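Beta-L-arabinobiosidase (Bacteroides thetaiotaomicron, PDB 5MQR) is a multidomain glycosidase that probably hydrolyses beta-L-arabinobiosides during the breakdown of plant pectin, with a sialidase-like part besides. Local coordinates at residues Gly766-Asp769 / Phe770-Met774; Lys831-Ser834 / Ile835-Ile838. One frame throughout, in Å; residues are numbered along the deposited sequence.

Interaction 1 (Gly766-Asp769 / Phe770-Met774); sequences GDKD and FMLDM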
loop_
_atom_site.group_PDB
_atom_site.type_symbol
_atom_site.label_atom_id
_atom_site.label_comp_id
_atom_site.label_asym_id
_atom_site.label_seq_id
_atom_site.Cartn_x
_atom_site.Cartn_y
_atom_site.Cartn_z
ATOM N N GLY A 766 23.830 0.099 -12.062
ATOM C CA GLY A 766 23.910 1.006 -13.198
ATOM C C GLY A 766 25.111 1.936 -13.245
ATOM O O GLY A 766 25.131 2.828 -14.078
ATOM N N ASP A 767 26.108 1.743 -12.381
ATOM C CA ASP A 767 27.273 2.642 -12.332
ATOM C C ASP A 767 28.287 2.290 -13.463
ATOM O O ASP A 767 29.174 1.430 -13.311
ATOM C CB ASP A 767 27.911 2.614 -10.928
ATOM C CG ASP A 767 29.122 3.571 -10.777
ATOM O OD1 ASP A 767 29.623 4.163 -11.765
ATOM O OD2 ASP A 767 29.608 3.695 -9.631
ATOM N N LYS A 768 28.141 2.995 -14.580
ATOM C CA LYS A 768 28.928 2.755 -15.795
ATOM C C LYS A 768 30.410 2.999 -15.548
ATOM O O LYS A 768 31.228 2.185 -15.920
ATOM C CB LYS A 768 28.417 3.635 -16.951
ATOM C CG LYS A 768 28.275 2.958 -18.315
ATOM C CD LYS A 768 26.994 3.431 -19.033
ATOM C CE LYS A 768 26.744 2.662 -20.327
ATOM N NZ LYS A 768 27.855 2.872 -21.311
ATOM N N ASP A 769 30.758 4.092 -14.881
ATOM C CA ASP A 769 32.178 4.440 -14.699
ATOM C C ASP A 769 32.969 3.442 -13.846
ATOM O O ASP A 769 34.144 3.225 -14.129
ATOM C CB ASP A 769 32.351 5.842 -14.110
ATOM C CG ASP A 769 31.820 6.935 -15.024
ATOM O OD1 ASP A 769 31.883 6.814 -16.273
ATOM O OD2 ASP A 769 31.325 7.926 -14.467
ATOM N N PHE A 770 32.350 2.874 -12.810
ATOM C CA PHE A 770 33.007 1.836 -12.029
ATOM C C PHE A 770 33.332 0.594 -12.904
ATOM O O PHE A 770 34.476 0.105 -12.892
ATOM C CB PHE A 770 32.163 1.421 -10.809
ATOM C CG PHE A 770 32.796 0.325 -10.004
ATOM C CD1 PHE A 770 32.620 -1.018 -10.362
ATOM C CD2 PHE A 770 33.631 0.632 -8.933
ATOM C CE1 PHE A 770 33.251 -2.028 -9.645
ATOM C CE2 PHE A 770 34.242 -0.374 -8.207
ATOM C CZ PHE A 770 34.053 -1.705 -8.568
HETATM N N MSE A 771 32.318 0.104 -13.629
HETATM C CA MSE A 771 32.429 -1.052 -14.517
HETATM C C MSE A 771 33.446 -0.777 -15.607
HETATM O O MSE A 771 34.336 -1.577 -15.791
HETATM C CB MSE A 771 31.053 -1.429 -15.068
HETATM C CG MSE A 771 30.990 -2.647 -16.002
HETATM SE SE MSE A 771 31.400 -2.049 -17.845
HETATM C CE MSE A 771 29.764 -0.988 -18.179
ATOM N N LEU A 772 33.348 0.344 -16.319
ATOM C CA LEU A 772 34.284 0.661 -17.423
ATOM C C LEU A 772 35.733 0.709 -16.936
ATOM O O LEU A 772 36.645 0.177 -17.603
ATOM C CB LEU A 772 33.921 1.977 -18.121
ATOM C CG LEU A 772 32.584 2.028 -18.901
ATOM C CD1 LEU A 772 32.235 3.437 -19.385
ATOM C CD2 LEU A 772 32.608 1.083 -20.090
ATOM N N ASP A 773 35.932 1.300 -15.755
ATOM C CA ASP A 773 37.262 1.390 -15.135
ATOM C C ASP A 773 37.863 0.036 -14.684
ATOM O O ASP A 773 39.067 -0.065 -14.545
ATOM C CB ASP A 773 37.223 2.391 -13.963
ATOM C CG ASP A 773 38.551 2.504 -13.233
ATOM O OD1 ASP A 773 39.478 3.183 -13.734
ATOM O OD2 ASP A 773 38.657 1.875 -12.156
HETATM N N MSE A 774 37.023 -0.975 -14.455
HETATM C CA MSE A 774 37.459 -2.334 -14.048
HETATM C C MSE A 774 37.749 -3.285 -15.204
HETATM O O MSE A 774 38.260 -4.383 -14.991
HETATM C CB MSE A 774 36.384 -2.983 -13.146
HETATM C CG MSE A 774 36.592 -2.663 -11.667
HETATM SE SE MSE A 774 38.286 -3.371 -10.968
HETATM C CE MSE A 774 37.948 -5.299 -11.258
#

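Interaction 2 (Lys831-Ser834 / Ile835-Ile838); sequences KALS and IMGI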
loop_
_atom_site.group_PDB
_atom_site.type_symbol
_atom_site.label_atom_id
_atom_site.label_comp_id
_atom_site.label_asym_id
_atom_site.label_seq_id
_atom_site.Cartn_x
_atom_site.Cartn_y
_atom_site.Cartn_z
ATOM N N LYS A 831 31.640 -14.094 -21.814
ATOM C CA LYS A 831 30.386 -13.488 -22.245
ATOM C C LYS A 831 30.255 -12.084 -21.647
ATOM O O LYS A 831 29.866 -11.148 -22.336
ATOM C CB LYS A 831 29.184 -14.325 -21.807
ATOM C CG LYS A 831 28.035 -14.334 -22.804
ATOM C CD LYS A 831 26.646 -14.323 -22.178
ATOM C CE LYS A 831 26.436 -15.347 -21.055
ATOM N NZ LYS A 831 25.117 -15.062 -20.406
ATOM N N ALA A 832 30.600 -11.954 -20.368
ATOM C CA ALA A 832 30.487 -10.687 -19.651
ATOM C C ALA A 832 31.467 -9.660 -20.198
ATOM O O ALA A 832 31.109 -8.499 -20.352
ATOM C CB ALA A 832 30.698 -10.888 -18.158
ATOM N N LEU A 833 32.692 -10.087 -20.493
ATOM C CA LEU A 833 33.677 -9.182 -21.060
ATOM C C LEU A 833 33.298 -8.739 -22.474
ATOM O O LEU A 833 33.597 -7.624 -22.837
ATOM C CB LEU A 833 35.092 -9.792 -21.024
ATOM C CG LEU A 833 35.797 -9.654 -19.666
ATOM C CD1 LEU A 833 36.915 -10.665 -19.524
ATOM C CD2 LEU A 833 36.355 -8.251 -19.478
ATOM N N SER A 834 32.633 -9.594 -23.252
ATOM C CA SER A 834 32.115 -9.199 -24.559
ATOM C C SER A 834 31.115 -8.061 -24.436
ATOM O O SER A 834 31.242 -7.032 -25.106
ATOM C CB SER A 834 31.454 -10.373 -25.280
ATOM O OG SER A 834 31.077 -9.993 -26.594
ATOM N N ILE A 835 30.130 -8.261 -23.565
ATOM C CA ILE A 835 29.153 -7.209 -23.231
ATOM C C ILE A 835 29.853 -5.928 -22.750
ATOM O O ILE A 835 29.506 -4.855 -23.202
ATOM C CB ILE A 835 28.087 -7.711 -22.236
ATOM C CG1 ILE A 835 27.144 -8.703 -22.936
ATOM C CG2 ILE A 835 27.283 -6.554 -21.637
ATOM C CD1 ILE A 835 26.363 -9.600 -21.996
HETATM N N MSE A 836 30.868 -6.038 -21.901
HETATM C CA MSE A 836 31.618 -4.847 -21.458
HETATM C C MSE A 836 32.354 -4.161 -22.581
HETATM O O MSE A 836 32.580 -2.963 -22.520
HETATM C CB MSE A 836 32.589 -5.146 -20.303
HETATM C CG MSE A 836 31.772 -5.483 -19.057
HETATM SE SE MSE A 836 32.924 -5.857 -17.499
HETATM C CE MSE A 836 32.774 -7.815 -17.426
ATOM N N GLY A 837 32.774 -4.918 -23.592
ATOM C CA GLY A 837 33.328 -4.356 -24.818
ATOM C C GLY A 837 32.333 -3.469 -25.549
ATOM O O GLY A 837 32.668 -2.354 -25.935
ATOM N N ILE A 838 31.103 -3.949 -25.715
ATOM C CA ILE A 838 30.051 -3.165 -26.372
ATOM C C ILE A 838 29.744 -1.885 -25.582
ATOM O O ILE A 838 29.615 -0.824 -26.175
ATOM C CB ILE A 838 28.756 -3.971 -26.562
ATOM C CG1 ILE A 838 29.004 -5.160 -27.504
ATOM C CG2 ILE A 838 27.634 -3.082 -27.112
ATOM C CD1 ILE A 838 27.992 -6.284 -27.316
#

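Interaction 1 (Gly766-Asp769 / Phe770-Met774)
The planes of the Asp767 carboxylate and the Phe770 ring are 57° apart, and the carboxylate meets Phe770 at CB and the backbone N, not on the ring face: Asp767 OD2 lies 3.6 Å from Phe770 CB, at the base of the side chain, before the ring begins. With CG anti to the backbone N (chi1 178°), the ring is carried past residues 766-769 toward helix 726-737, where it meets the His733 ring at a small interplanar angle, and Arg761 of helix 754-765 makes a cation-pi contact with it. The other oxygen of the carboxylate, Asp767 OD1, accepts from Phe770 N at 3.2 Å, the donor standing 62° out of the carboxylate plane. Asp767 O takes only a weak bond from Met771 N (3.4 Å). The first strong backbone bond runs from Leu772 N to Lys768 O, 2.8 Å and nearly along the C=O axis; Leu772 CG packs against that same oxygen at 3.3 Å. Farther out, Lys768 CG meets Leu772 CD1 at 4.1 Å. Asp773 N closes the next turn on Asp769 O, while Asp773 OD2 forms a salt bridge with Arg737. Preceded by Gly766 with positive phi, which ends helix 754-765, this is an N-cap: Asp767 opens helix 768-788 of the glycoside hydrolase domain.

Interaction 2 (Lys831-Ser834 / Ile835-Ile838)
Met836 folds its tail back over Ala832, and this is the tight side of the turn: its CE lies 3.8 Å from Ala832 CB and 3.4 Å from Ala832 O. The chain is extended through chi2 (-179°) and bends at chi3 (-104°), which turns the methyl back toward the preceding turn. Leu833 touches the same methyl more loosely, its CD2 at 4.2 Å from Met836 CE. Behind these side chains, Met836 N donates to Ala832 O at 2.9 Å, and Gly837 N to Leu833 O at the same length. Ile835, partly covered, is intermediate, with CD1 3.8 Å from Lys831 O. The open side belongs to Ile838, which is exposed and brings CG1 to 3.8 Å from Ser834 O; within this turn, both isoleucines meet a backbone oxygen, not a side chain. Those oxygens also accept the amides of Ile835 and Ile838, the latter in the carbonyl plane. Ser834 OG is hydrogen-bonded to Ala846 O. Three helices border helix 820-839 here: Ala832 and Ile835 rest on Leu759 of helix 754-765, Leu833 and Met836 on Leu778 of helix 768-788, and Leu833 and Ser834 on Tyr849 of helix 843-864.

Both contacts are local turns of successive helices, 768-788 and 820-839, in the same glycoside hydrolase domain, with centres 12 Å apart. Interaction 1 starts its helix at the surface, where one of seven touching residues is buried, and its distinctive chemistry is polar: a carboxylate caps the first turn by accepting a backbone N-H. Interaction 2 lies late in its helix, with four of eight touching residues buried, and has regular backbone bonding with apolar packing on one side. They join through selenomethionines: Met771 SE lies 3.7 Å from Met836 CG, a packing contact between the two helices. Helix 754-765 borders both, through Tyr762 for interaction 1 and through Ala755 and Leu759 for interaction 2.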